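PDB 3LPE: putative transcription antitermination protein nusG from Methanocaldococcus jannaschii, which stimulates transcription elongation as the Spt5 partner of Spt4, through an NGN domain (the part crystallised) that mediates the interaction with RNA polymerase. Local coordinates for residues Y41-S46 with G51-E56; F13-M18 with G61-L66; A30-K35 with K68-V73. All coordinates share one frame; numbering follows the deposited sequence.

Contact 1 of 3, residues Y41-S46 with G51-E56; sequences YSILAS and GYVLVE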
ATOM      1  N   TYR A  41      -3.935  -5.856   5.909  1.00 24.44           N
ATOM      2  CA  TYR A  41      -2.973  -6.683   5.201  1.00 29.08           C
ATOM      3  C   TYR A  41      -2.142  -5.953   4.160  1.00 36.30           C
ATOM      4  O   TYR A  41      -0.989  -6.308   3.919  1.00 25.31           O
ATOM      5  CB  TYR A  41      -3.694  -7.855   4.557  1.00 34.35           C
ATOM      6  CG  TYR A  41      -4.575  -8.595   5.526  1.00 38.49           C
ATOM      7  CD1 TYR A  41      -4.089  -9.004   6.767  1.00 36.14           C
ATOM      8  CD2 TYR A  41      -5.880  -8.918   5.195  1.00 35.40           C
ATOM      9  CE1 TYR A  41      -4.896  -9.707   7.663  1.00 30.73           C
ATOM     10  CE2 TYR A  41      -6.690  -9.619   6.074  1.00 38.43           C
ATOM     11  CZ  TYR A  41      -6.195 -10.016   7.309  1.00 40.27           C
ATOM     12  OH  TYR A  41      -7.002 -10.721   8.178  1.00 41.70           O
ATOM     13  N   SER A  42      -2.719  -4.931   3.540  1.00 24.47           N
ATOM     14  CA  SER A  42      -1.953  -4.127   2.600  1.00 24.84           C
ATOM     15  C   SER A  42      -2.617  -2.772   2.425  1.00 21.77           C
ATOM     16  O   SER A  42      -3.775  -2.609   2.767  1.00 21.35           O
ATOM     17  CB  SER A  42      -1.771  -4.824   1.242  1.00 23.61           C
ATOM     18  OG  SER A  42      -2.974  -4.796   0.494  1.00 28.25           O
ATOM     19  N   ILE A  43      -1.840  -1.815   1.927  1.00 20.74           N
ATOM     20  CA  ILE A  43      -2.286  -0.442   1.745  1.00 27.36           C
ATOM     21  C   ILE A  43      -1.727  -0.003   0.409  1.00 24.62           C
ATOM     22  O   ILE A  43      -0.554  -0.207   0.122  1.00 23.11           O
ATOM     23  CB  ILE A  43      -1.755   0.475   2.856  1.00 30.30           C
ATOM     24  CG1 ILE A  43      -2.214  -0.019   4.228  1.00 27.70           C
ATOM     25  CG2 ILE A  43      -2.290   1.906   2.698  1.00 24.00           C
ATOM     26  CD1 ILE A  43      -1.321   0.481   5.339  1.00 36.51           C
ATOM     27  N   LEU A  44      -2.576   0.556  -0.444  1.00 24.86           N
ATOM     28  CA  LEU A  44      -2.130   0.864  -1.799  1.00 20.77           C
ATOM     29  C   LEU A  44      -2.436   2.326  -2.139  1.00 25.92           C
ATOM     30  O   LEU A  44      -3.589   2.771  -2.017  1.00 21.91           O
ATOM     31  CB  LEU A  44      -2.826  -0.082  -2.798  1.00 23.41           C
ATOM     32  CG  LEU A  44      -2.753   0.292  -4.271  1.00 30.11           C
ATOM     33  CD1 LEU A  44      -1.424  -0.100  -4.816  1.00 30.41           C
ATOM     34  CD2 LEU A  44      -3.864  -0.374  -5.048  1.00 41.05           C
ATOM     35  N   ALA A  45      -1.404   3.059  -2.540  1.00 22.09           N
ATOM     36  CA  ALA A  45      -1.550   4.449  -2.944  1.00 27.58           C
ATOM     37  C   ALA A  45      -1.064   4.584  -4.368  1.00 29.87           C
ATOM     38  O   ALA A  45       0.136   4.572  -4.613  1.00 25.85           O
ATOM     39  CB  ALA A  45      -0.772   5.384  -2.010  1.00 23.93           C
ATOM     40  N   SER A  46      -2.005   4.684  -5.302  1.00 37.12           N
ATOM     41  CA  SER A  46      -1.702   4.787  -6.729  1.00 34.88           C
ATOM     42  C   SER A  46      -1.729   6.236  -7.194  1.00 41.42           C
ATOM     43  O   SER A  46      -2.636   6.988  -6.817  1.00 34.27           O
ATOM     44  CB  SER A  46      -2.743   4.001  -7.527  1.00 29.95           C
ATOM     45  OG  SER A  46      -2.681   4.333  -8.903  1.00 40.17           O
ATOM     46  N   GLY A  51      -6.247  11.417  -3.913  1.00 25.09           N
ATOM     47  CA  GLY A  51      -7.214  11.646  -2.851  1.00 24.26           C
ATOM     48  C   GLY A  51      -7.764  10.404  -2.192  1.00 24.63           C
ATOM     49  O   GLY A  51      -8.680  10.494  -1.364  1.00 26.57           O
ATOM     50  N   TYR A  52      -7.207   9.244  -2.531  1.00 22.82           N
ATOM     51  CA  TYR A  52      -7.665   7.983  -1.937  1.00 21.80           C
ATOM     52  C   TYR A  52      -6.529   7.010  -1.678  1.00 22.93           C
ATOM     53  O   TYR A  52      -5.557   6.967  -2.408  1.00 24.04           O
ATOM     54  CB  TYR A  52      -8.680   7.289  -2.848  1.00 22.75           C
ATOM     55  CG  TYR A  52      -9.911   8.118  -3.024  1.00 29.58           C
ATOM     56  CD1 TYR A  52      -9.977   9.083  -4.017  1.00 31.51           C
ATOM     57  CD2 TYR A  52     -10.984   7.979  -2.160  1.00 24.80           C
ATOM     58  CE1 TYR A  52     -11.095   9.882  -4.168  1.00 31.27           C
ATOM     59  CE2 TYR A  52     -12.110   8.785  -2.299  1.00 23.92           C
ATOM     60  CZ  TYR A  52     -12.151   9.723  -3.304  1.00 32.31           C
ATOM     61  OH  TYR A  52     -13.257  10.515  -3.443  1.00 33.10           O
ATOM     62  N   VAL A  53      -6.686   6.235  -0.626  1.00 19.55           N
ATOM     63  CA  VAL A  53      -5.764   5.146  -0.324  1.00 25.33           C
ATOM     64  C   VAL A  53      -6.634   3.900  -0.191  1.00 31.39           C
ATOM     65  O   VAL A  53      -7.734   3.953   0.384  1.00 25.71           O
ATOM     66  CB  VAL A  53      -4.978   5.431   0.980  1.00 19.02           C
ATOM     67  CG1 VAL A  53      -4.143   4.240   1.382  1.00 39.10           C
ATOM     68  CG2 VAL A  53      -4.069   6.646   0.781  1.00 27.84           C
ATOM     69  N   LEU A  54      -6.170   2.787  -0.748  1.00 24.49           N
ATOM     70  CA  LEU A  54      -6.936   1.541  -0.700  1.00 18.26           C
ATOM     71  C   LEU A  54      -6.398   0.683   0.426  1.00 26.59           C
ATOM     72  O   LEU A  54      -5.194   0.504   0.508  1.00 18.47           O
ATOM     73  CB  LEU A  54      -6.762   0.798  -2.019  1.00 19.29           C
ATOM     74  CG  LEU A  54      -7.303   1.558  -3.241  1.00 31.98           C
ATOM     75  CD1 LEU A  54      -7.116   0.762  -4.520  1.00 31.45           C
ATOM     76  CD2 LEU A  54      -8.765   1.915  -3.060  1.00 28.14           C
ATOM     77  N   VAL A  55      -7.283   0.137   1.265  1.00 25.05           N
ATOM     78  CA  VAL A  55      -6.863  -0.604   2.455  1.00 24.39           C
ATOM     79  C   VAL A  55      -7.499  -1.979   2.407  1.00 23.19           C
ATOM     80  O   VAL A  55      -8.705  -2.102   2.396  1.00 22.89           O
ATOM     81  CB  VAL A  55      -7.281   0.111   3.769  1.00 24.53           C
ATOM     82  CG1 VAL A  55      -6.891  -0.703   5.021  1.00 21.58           C
ATOM     83  CG2 VAL A  55      -6.670   1.535   3.839  1.00 23.87           C
ATOM     84  N   GLU A  56      -6.661  -3.004   2.342  1.00 25.11           N
ATOM     85  CA  GLU A  56      -7.116  -4.396   2.396  1.00 25.64           C
ATOM     86  C   GLU A  56      -7.127  -4.856   3.867  1.00 20.04           C
ATOM     87  O   GLU A  56      -6.097  -4.822   4.567  1.00 30.78           O
ATOM     88  CB  GLU A  56      -6.180  -5.260   1.549  1.00 29.69           C
ATOM     89  CG  GLU A  56      -6.624  -6.714   1.361  1.00 29.93           C
ATOM     90  CD  GLU A  56      -5.603  -7.534   0.601  1.00 23.90           C
ATOM     91  OE1 GLU A  56      -5.976  -8.590   0.060  1.00 39.10           O
ATOM     92  OE2 GLU A  56      -4.434  -7.123   0.531  1.00 35.52           O
TER
HETATM   93  O   HOH W   1      -4.685   4.134  -4.182  1.00 48.42           O

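Contact 2 of 3, residues F13-M18 with G61-L66; sequences FAVRTM and GDVEEL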
ATOM      1  N   PHE A  13     -11.134  -1.531   1.086  1.00 23.62           N
ATOM      2  CA  PHE A  13     -11.913  -0.285   1.183  1.00 27.52           C
ATOM      3  C   PHE A  13     -11.103   0.884   0.646  1.00 24.47           C
ATOM      4  O   PHE A  13      -9.872   0.902   0.764  1.00 23.74           O
ATOM      5  CB  PHE A  13     -12.297  -0.005   2.643  1.00 24.03           C
ATOM      6  CG  PHE A  13     -13.279  -0.999   3.199  1.00 34.44           C
ATOM      7  CD1 PHE A  13     -14.631  -0.873   2.933  1.00 36.64           C
ATOM      8  CD2 PHE A  13     -12.844  -2.087   3.946  1.00 45.45           C
ATOM      9  CE1 PHE A  13     -15.548  -1.805   3.424  1.00 40.93           C
ATOM     10  CE2 PHE A  13     -13.754  -3.012   4.448  1.00 40.61           C
ATOM     11  CZ  PHE A  13     -15.100  -2.869   4.183  1.00 34.83           C
ATOM     12  N   ALA A  14     -11.794   1.850   0.052  1.00 28.00           N
ATOM     13  CA  ALA A  14     -11.158   3.108  -0.328  1.00 22.69           C
ATOM     14  C   ALA A  14     -11.338   4.117   0.809  1.00 20.84           C
ATOM     15  O   ALA A  14     -12.454   4.340   1.268  1.00 26.71           O
ATOM     16  CB  ALA A  14     -11.748   3.629  -1.656  1.00 20.05           C
ATOM     17  N   VAL A  15     -10.227   4.664   1.296  1.00 22.37           N
ATOM     18  CA  VAL A  15     -10.225   5.673   2.344  1.00 21.57           C
ATOM     19  C   VAL A  15      -9.923   7.019   1.661  1.00 25.67           C
ATOM     20  O   VAL A  15      -8.934   7.146   0.956  1.00 22.72           O
ATOM     21  CB  VAL A  15      -9.140   5.374   3.395  1.00 28.29           C
ATOM     22  CG1 VAL A  15      -8.969   6.550   4.358  1.00 23.91           C
ATOM     23  CG2 VAL A  15      -9.493   4.112   4.143  1.00 20.94           C
ATOM     24  N   ARG A  16     -10.789   8.001   1.851  1.00 27.43           N
ATOM     25  CA  ARG A  16     -10.579   9.293   1.197  1.00 27.16           C
ATOM     26  C   ARG A  16      -9.589  10.138   1.981  1.00 19.07           C
ATOM     27  O   ARG A  16      -9.686  10.268   3.180  1.00 18.96           O
ATOM     28  CB  ARG A  16     -11.894  10.040   1.020  1.00 29.96           C
ATOM     29  CG  ARG A  16     -11.707  11.379   0.300  1.00 26.96           C
ATOM     30  CD  ARG A  16     -13.016  12.103   0.027  1.00 27.90           C
ATOM     31  NE  ARG A  16     -12.731  13.379  -0.645  1.00 29.55           N
ATOM     32  CZ  ARG A  16     -13.604  14.374  -0.784  1.00 27.55           C
ATOM     33  NH1 ARG A  16     -14.825  14.255  -0.291  1.00 23.72           N
ATOM     34  NH2 ARG A  16     -13.237  15.496  -1.392  1.00 23.79           N
ATOM     35  N   THR A  17      -8.624  10.735   1.289  1.00 18.15           N
ATOM     36  CA  THR A  17      -7.666  11.565   1.975  1.00 20.47           C
ATOM     37  C   THR A  17      -7.591  12.891   1.268  1.00 22.18           C
ATOM     38  O   THR A  17      -8.191  13.057   0.206  1.00 22.89           O
ATOM     39  CB  THR A  17      -6.258  10.935   1.937  1.00 25.89           C
ATOM     40  OG1 THR A  17      -5.681  11.129   0.637  1.00 25.06           O
ATOM     41  CG2 THR A  17      -6.329   9.398   2.275  1.00 29.75           C
ATOM     42  N   MET A  18      -6.813  13.811   1.833  1.00 28.94           N
ATOM     43  CA  MET A  18      -6.432  15.005   1.109  1.00 27.86           C
ATOM     44  C   MET A  18      -5.550  14.667  -0.074  1.00 30.85           C
ATOM     45  O   MET A  18      -4.669  13.797  -0.012  1.00 23.19           O
ATOM     46  CB  MET A  18      -5.733  16.009   2.027  1.00 25.44           C
ATOM     47  CG  MET A  18      -6.660  16.473   3.141  1.00 34.86           C
ATOM     48  SD  MET A  18      -5.824  17.660   4.151  1.00 35.47           S
ATOM     49  CE  MET A  18      -6.006  19.116   3.102  1.00 52.31           C
ATOM     50  N   GLY A  61     -14.516  -2.670  10.324  1.00 33.05           N
ATOM     51  CA  GLY A  61     -14.134  -2.199  11.642  1.00 43.84           C
ATOM     52  C   GLY A  61     -12.638  -2.000  11.798  1.00 38.50           C
ATOM     53  O   GLY A  61     -12.192  -1.082  12.490  1.00 44.51           O
ATOM     54  N   ASP A  62     -11.850  -2.868  11.167  1.00 38.71           N
ATOM     55  CA  ASP A  62     -10.401  -2.696  11.176  1.00 33.65           C
ATOM     56  C   ASP A  62     -10.009  -1.358  10.555  1.00 31.66           C
ATOM     57  O   ASP A  62      -9.134  -0.657  11.063  1.00 34.39           O
ATOM     58  CB  ASP A  62      -9.719  -3.846  10.439  1.00 31.82           C
ATOM     59  CG  ASP A  62      -9.801  -5.151  11.207  1.00 47.63           C
ATOM     60  OD1 ASP A  62      -9.060  -5.307  12.199  1.00 46.17           O
ATOM     61  OD2 ASP A  62     -10.614  -6.013  10.834  1.00 33.74           O
ATOM     62  N   VAL A  63     -10.660  -1.015   9.451  1.00 31.71           N
ATOM     63  CA  VAL A  63     -10.364   0.226   8.750  1.00 29.18           C
ATOM     64  C   VAL A  63     -10.848   1.436   9.560  1.00 29.05           C
ATOM     65  O   VAL A  63     -10.192   2.464   9.596  1.00 31.91           O
ATOM     66  CB  VAL A  63     -10.972   0.239   7.325  1.00 29.65           C
ATOM     67  CG1 VAL A  63     -10.525   1.485   6.561  1.00 26.78           C
ATOM     68  CG2 VAL A  63     -10.529  -1.005   6.567  1.00 29.69           C
ATOM     69  N   GLU A  64     -11.987   1.295  10.224  1.00 40.73           N
ATOM     70  CA  GLU A  64     -12.494   2.356  11.076  1.00 36.05           C
ATOM     71  C   GLU A  64     -11.518   2.648  12.200  1.00 46.39           C
ATOM     72  O   GLU A  64     -11.248   3.814  12.504  1.00 33.28           O
ATOM     73  CB  GLU A  64     -13.867   1.981  11.657  1.00 41.04           C
ATOM     74  CG  GLU A  64     -14.967   1.802  10.622  1.00 39.95           C
ATOM     75  CD  GLU A  64     -15.550   3.125  10.142  1.00 67.31           C
ATOM     76  OE1 GLU A  64     -14.964   4.184  10.457  1.00 69.34           O
ATOM     77  OE2 GLU A  64     -16.598   3.107   9.453  1.00 65.55           O
ATOM     78  N   GLU A  65     -10.997   1.589  12.826  1.00 31.99           N
ATOM     79  CA  GLU A  65     -10.039   1.764  13.909  1.00 31.95           C
ATOM     80  C   GLU A  65      -8.722   2.315  13.370  1.00 30.84           C
ATOM     81  O   GLU A  65      -8.057   3.130  14.015  1.00 36.25           O
ATOM     82  CB  GLU A  65      -9.797   0.447  14.652  1.00 40.18           C
ATOM     83  CG  GLU A  65      -8.962   0.607  15.924  1.00 53.62           C
ATOM     84  CD  GLU A  65      -9.646   1.467  16.979  1.00 53.53           C
ATOM     85  OE1 GLU A  65     -10.866   1.691  16.872  1.00 54.60           O
ATOM     86  OE2 GLU A  65      -8.969   1.918  17.922  1.00 50.10           O
ATOM     87  N   LEU A  66      -8.358   1.869  12.177  1.00 32.30           N
ATOM     88  CA  LEU A  66      -7.121   2.313  11.541  1.00 32.20           C
ATOM     89  C   LEU A  66      -7.122   3.843  11.368  1.00 36.83           C
ATOM     90  O   LEU A  66      -6.132   4.515  11.661  1.00 27.92           O
ATOM     91  CB  LEU A  66      -6.967   1.619  10.174  1.00 30.96           C
ATOM     92  CG  LEU A  66      -5.738   2.015   9.356  1.00 32.59           C
ATOM     93  CD1 LEU A  66      -4.468   1.480  10.056  1.00 31.71           C
ATOM     94  CD2 LEU A  66      -5.841   1.496   7.934  1.00 26.11           C
TER

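Contact 3 of 3, residues A30-K35 with K68-V73; sequences ASRAEK and KGMPRV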
ATOM      1  N   ALA A  30       0.247   2.179   8.047  1.00 25.91           N
ATOM      2  CA  ALA A  30       1.011   0.933   8.234  1.00 34.01           C
ATOM      3  C   ALA A  30       1.574   0.873   9.655  1.00 33.05           C
ATOM      4  O   ALA A  30       1.518  -0.153  10.322  1.00 35.81           O
ATOM      5  CB  ALA A  30       2.128   0.827   7.212  1.00 23.34           C
ATOM      6  N   SER A  31       2.114   1.993  10.120  1.00 32.04           N
ATOM      7  CA  SER A  31       2.604   2.095  11.485  1.00 34.23           C
ATOM      8  C   SER A  31       1.502   1.809  12.497  1.00 43.07           C
ATOM      9  O   SER A  31       1.702   1.033  13.428  1.00 36.72           O
ATOM     10  CB  SER A  31       3.208   3.481  11.731  1.00 35.07           C
ATOM     11  OG  SER A  31       4.325   3.658  10.887  1.00 34.19           O
ATOM     12  N   ARG A  32       0.333   2.420  12.318  1.00 30.61           N
ATOM     13  CA  ARG A  32      -0.747   2.206  13.268  1.00 27.27           C
ATOM     14  C   ARG A  32      -1.270   0.771  13.236  1.00 34.22           C
ATOM     15  O   ARG A  32      -1.662   0.221  14.266  1.00 36.84           O
ATOM     16  CB  ARG A  32      -1.895   3.199  13.041  1.00 28.90           C
ATOM     17  CG  ARG A  32      -3.026   3.064  14.031  1.00 35.46           C
ATOM     18  CD  ARG A  32      -3.941   4.279  13.975  1.00 39.30           C
ATOM     19  NE  ARG A  32      -5.216   4.044  14.643  1.00 50.63           N
ATOM     20  CZ  ARG A  32      -5.409   4.141  15.955  1.00 57.02           C
ATOM     21  NH1 ARG A  32      -4.397   4.458  16.756  1.00 55.49           N
ATOM     22  NH2 ARG A  32      -6.611   3.907  16.468  1.00 48.98           N
ATOM     23  N   ALA A  33      -1.313   0.182  12.048  1.00 25.91           N
ATOM     24  CA  ALA A  33      -1.808  -1.176  11.899  1.00 35.17           C
ATOM     25  C   ALA A  33      -0.923  -2.146  12.705  1.00 33.29           C
ATOM     26  O   ALA A  33      -1.427  -2.997  13.423  1.00 35.94           O
ATOM     27  CB  ALA A  33      -1.850  -1.571  10.421  1.00 24.98           C
ATOM     28  N   GLU A  34       0.391  -1.984  12.587  1.00 37.94           N
ATOM     29  CA  GLU A  34       1.333  -2.838  13.301  1.00 36.84           C
ATOM     30  C   GLU A  34       1.264  -2.592  14.805  1.00 57.58           C
ATOM     31  O   GLU A  34       1.137  -3.533  15.591  1.00 68.57           O
ATOM     32  CB  GLU A  34       2.755  -2.639  12.781  1.00 53.81           C
ATOM     33  CG  GLU A  34       2.973  -3.131  11.348  1.00 61.56           C
ATOM     34  CD  GLU A  34       4.445  -3.233  10.973  1.00 77.15           C
ATOM     35  OE1 GLU A  34       5.303  -3.026  11.859  1.00 85.22           O
ATOM     36  OE2 GLU A  34       4.740  -3.524   9.793  1.00 70.65           O
ATOM     37  N   LYS A  35       1.332  -1.327  15.206  1.00 40.42           N
ATOM     38  CA  LYS A  35       1.271  -0.978  16.622  1.00 56.45           C
ATOM     39  C   LYS A  35      -0.011  -1.458  17.305  1.00 55.11           C
ATOM     40  O   LYS A  35       0.044  -1.988  18.408  1.00 47.40           O
ATOM     41  CB  LYS A  35       1.464   0.528  16.833  1.00 61.30           C
ATOM     42  CG  LYS A  35       2.929   0.983  16.816  1.00 85.43           C
ATOM     43  CD  LYS A  35       3.555   0.897  15.414  1.00 75.84           C
ATOM     44  CE  LYS A  35       5.042   1.264  15.404  1.00 86.06           C
ATOM     45  NZ  LYS A  35       5.320   2.719  15.613  1.00 83.86           N
ATOM     46  N   LYS A  68      -9.144   6.045  12.781  1.00 32.36           N
ATOM     47  CA  LYS A  68      -9.716   6.760  13.913  1.00 41.50           C
ATOM     48  C   LYS A  68      -8.797   7.892  14.384  1.00 53.15           C
ATOM     49  O   LYS A  68      -7.690   7.641  14.864  1.00 42.53           O
ATOM     50  CB  LYS A  68     -10.008   5.790  15.053  1.00 41.80           C
ATOM     51  CG  LYS A  68     -10.800   6.374  16.219  1.00 49.88           C
ATOM     52  CD  LYS A  68     -11.186   5.266  17.192  1.00 56.56           C
ATOM     53  CE  LYS A  68     -11.713   5.828  18.496  1.00 68.04           C
ATOM     54  NZ  LYS A  68     -11.829   4.762  19.525  1.00 70.70           N
ATOM     55  N   GLY A  69      -9.254   9.137  14.225  1.00 53.40           N
ATOM     56  CA  GLY A  69      -8.502  10.292  14.688  1.00 46.58           C
ATOM     57  C   GLY A  69      -7.278  10.644  13.856  1.00 53.01           C
ATOM     58  O   GLY A  69      -6.503  11.528  14.219  1.00 50.10           O
ATOM     59  N   MET A  70      -7.090   9.952  12.740  1.00 34.62           N
ATOM     60  CA  MET A  70      -5.985  10.267  11.834  1.00 36.49           C
ATOM     61  C   MET A  70      -6.210  11.583  11.069  1.00 39.17           C
ATOM     62  O   MET A  70      -7.225  11.751  10.407  1.00 31.64           O
ATOM     63  CB  MET A  70      -5.775   9.110  10.844  1.00 34.79           C
ATOM     64  CG  MET A  70      -4.544   9.262   9.971  1.00 32.24           C
ATOM     65  SD  MET A  70      -4.198   7.770   9.012  1.00 31.88           S
ATOM     66  CE  MET A  70      -3.557   6.716  10.307  1.00 38.29           C
ATOM     67  N   PRO A  71      -5.243  12.510  11.143  1.00 35.96           N
ATOM     68  CA  PRO A  71      -5.401  13.775  10.412  1.00 38.18           C
ATOM     69  C   PRO A  71      -5.429  13.551   8.898  1.00 30.62           C
ATOM     70  O   PRO A  71      -4.848  12.573   8.385  1.00 25.16           O
ATOM     71  CB  PRO A  71      -4.163  14.584  10.826  1.00 36.75           C
ATOM     72  CG  PRO A  71      -3.727  13.971  12.133  1.00 47.09           C
ATOM     73  CD  PRO A  71      -4.063  12.514  12.029  1.00 45.62           C
ATOM     74  N   ARG A  72      -6.145  14.429   8.202  1.00 26.63           N
ATOM     75  CA  ARG A  72      -6.117  14.516   6.749  1.00 23.60           C
ATOM     76  C   ARG A  72      -6.826  13.344   6.070  1.00 22.74           C
ATOM     77  O   ARG A  72      -6.745  13.152   4.861  1.00 22.01           O
ATOM     78  CB  ARG A  72      -4.684  14.694   6.244  1.00 29.52           C
ATOM     79  CG  ARG A  72      -3.951  15.870   6.892  1.00 30.98           C
ATOM     80  CD  ARG A  72      -2.489  15.962   6.427  1.00 34.63           C
ATOM     81  NE  ARG A  72      -1.759  16.989   7.165  1.00 34.82           N
ATOM     82  CZ  ARG A  72      -0.472  17.274   6.996  1.00 52.85           C
ATOM     83  NH1 ARG A  72       0.249  16.607   6.105  1.00 51.81           N
ATOM     84  NH2 ARG A  72       0.094  18.230   7.720  1.00 55.08           N
ATOM     85  N   VAL A  73      -7.561  12.596   6.870  1.00 28.45           N
ATOM     86  CA  VAL A  73      -8.448  11.560   6.352  1.00 23.48           C
ATOM     87  C   VAL A  73      -9.906  12.017   6.501  1.00 17.83           C
ATOM     88  O   VAL A  73     -10.323  12.445   7.571  1.00 28.77           O
ATOM     89  CB  VAL A  73      -8.232  10.232   7.092  1.00 30.93           C
ATOM     90  CG1 VAL A  73      -9.284   9.235   6.688  1.00 20.12           C
ATOM     91  CG2 VAL A  73      -6.828   9.703   6.785  1.00 28.44           C
TER

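Contact 1 of 3, residues Y41-S46 with G51-E56
A beta hairpin of the NGN domain brings Tyr41 to Ala45 alongside Tyr52 to Glu56, the two strands running antiparallel at 164° with their axes 4.7 Å apart. A classic beta bulge opens the pairing, since Tyr41 and Ser42 both face Glu56. The amide of Tyr41 gives a straight bond to Glu56 O (N to O 2.7 Å, 171° at the hydrogen), while the amide of Glu56 reaches back to Ser42 O. Further along, Leu44 and Leu54 form a hydrogen-bonded pair closed from both sides, and the bond from Leu54 N to Leu44 O (2.9 Å) is almost linear at 178°. Ile43 and Val55 make the non-hydrogen-bonded pair between them. At the end of the hairpin nearer its connecting loop a water accepts from Ser46 N and lies 2.8 Å from Leu44 O.

The faces differ in character. On one, Ser42 OG donates to the anti side of Glu56 OE2 at 2.7 Å; the glutamate chain is fully extended, which lays the carboxylate beside the serine. Ser39 of the Spt4 chain (RNA polymerase subunit E'') also hydrogen-bonds to OE2, so this buried oxygen is gripped from two chains. The next pair on that face lies side by side, Leu44 CD2 tight against Leu54 CD1 at 3.5 Å. On the other face Ile43 CG2 presses diagonally on Val53 CG1 at 3.3 Å.

Ile43 and Val55 pack against helix 22-35, whereas Leu44 and Leu54 meet Ile86 of helix 83-90. Strand 52-57 pairs on its far side with strand 12-17, and strand 40-45 continues the sheet into a strand of Spt4, so the hairpin carries the sheet across the subunit interface.

Contact 2 of 3, residues F13-M18 with G61-L66
The backbone amide of Leu66 donates to Asp62 O at 2.9 Å (N to O), and that of Glu65 likewise to Gly61 O; these bonds fix the turn of helix from which Val63 reaches Phe13 and Val15. The carboxylate of Asp62 ties the same turn to its surroundings, with OD2 hydrogen-bonded to Thr59 OG1 and OD1 to the backbone N of Asp39.

Across the contact itself the chemistry is wholly apolar. Phe13 and Val15, two residues apart on the strand, both point toward the helix, while Ala14 between them turns to the opposite face of the sheet. Val63 straddles the pair with its two methyls. CG1, standing anti to the backbone N (chi1 -174°), meets Val15 CG2 at 3.7 Å, and the two valine side chains pass alongside one another, heading opposite ways. CG2 approaches Phe13 CD2 at 3.7 Å, its line of approach oblique to the ring. Both contacts are of ordinary van der Waals length. With the CA atoms of Phe13 and Val63 7.7 Å apart, between these two segments the helix meets the strand through this single branched side chain, and just 128 Å² is buried.

Helix 60-67 belongs to the crossover from strand 52-57 to strand 73-76, and strand 12-17 is the one lying between those two in the antiparallel sheet. Ala57 and Ile76 of the flanking strands accordingly also touch Val63. Helix 22-35 shares this face of the sheet, its Met29 packing on Val15 and on Leu66.

Contact 3 of 3, residues A30-K35 with K68-V73
The last turns of helix 22-35 pass the irregular segment 68-73 at some distance, the nearest CA atoms, those of Arg32 and Met70, being 9.7 Å apart, so long side chains must bridge the gap. Segment 68-73 folds into a type II beta turn from Met70 to Val73, with Arg72 at the position of positive phi (72°). Arg32 does most of the spanning. With chi1 at -178° its CG points directly away from the backbone N, and the chain stays extended as far as NE, carrying the guanidinium across to Lys68. There NH2 lies 4.1 Å from Lys68 CB, and Lys68 O sits 4.0 Å above one face of the guanidinium, offset toward its rim.

The contact joins the first helix of the NGN domain to the linker between helix 60-67 and strand 73-76, and Arg32 grips the end of that second helix: NH2 bonds to Glu65 O, and NE makes a weak bond to Leu66 O. These carbonyls at the helix C-terminus would favour the positive charge, whereas Lys68 NZ remains 6.1 Å from Arg32 NH2. Nearer the backbone, Arg32 CD loosely meets Met70 CE at 4.4 Å. The methionine continues against Ile25, Leu28 and Met29 of the same helix, while Glu34 forms a salt bridge to Lys50 of the Spt4 chain.

Contacts 1 and 2 are buried and share the central sheet: strands 52-57 and 12-17 are neighbours, joined by backbone bonds such as Val55 N to Phe13 O (2.7 Å). Contact 1 relies on main-chain pairing plus a buried polar bond, contact 2 on methyl and ring packing. Contact 3 lies at the surface, where reaching side chains replace both. It meets contact 2 through Arg32 and helix 60-67, including a salt bridge from NH2 to Glu65 OE2, and contact 1 where Ile43 packs on Ala30. Along the chain contact 1 is nested within the other two, whose segments alternate; contact 2 sets helix 60-67 on the sheet, and contact 3 ties the loop after it to helix 22-35.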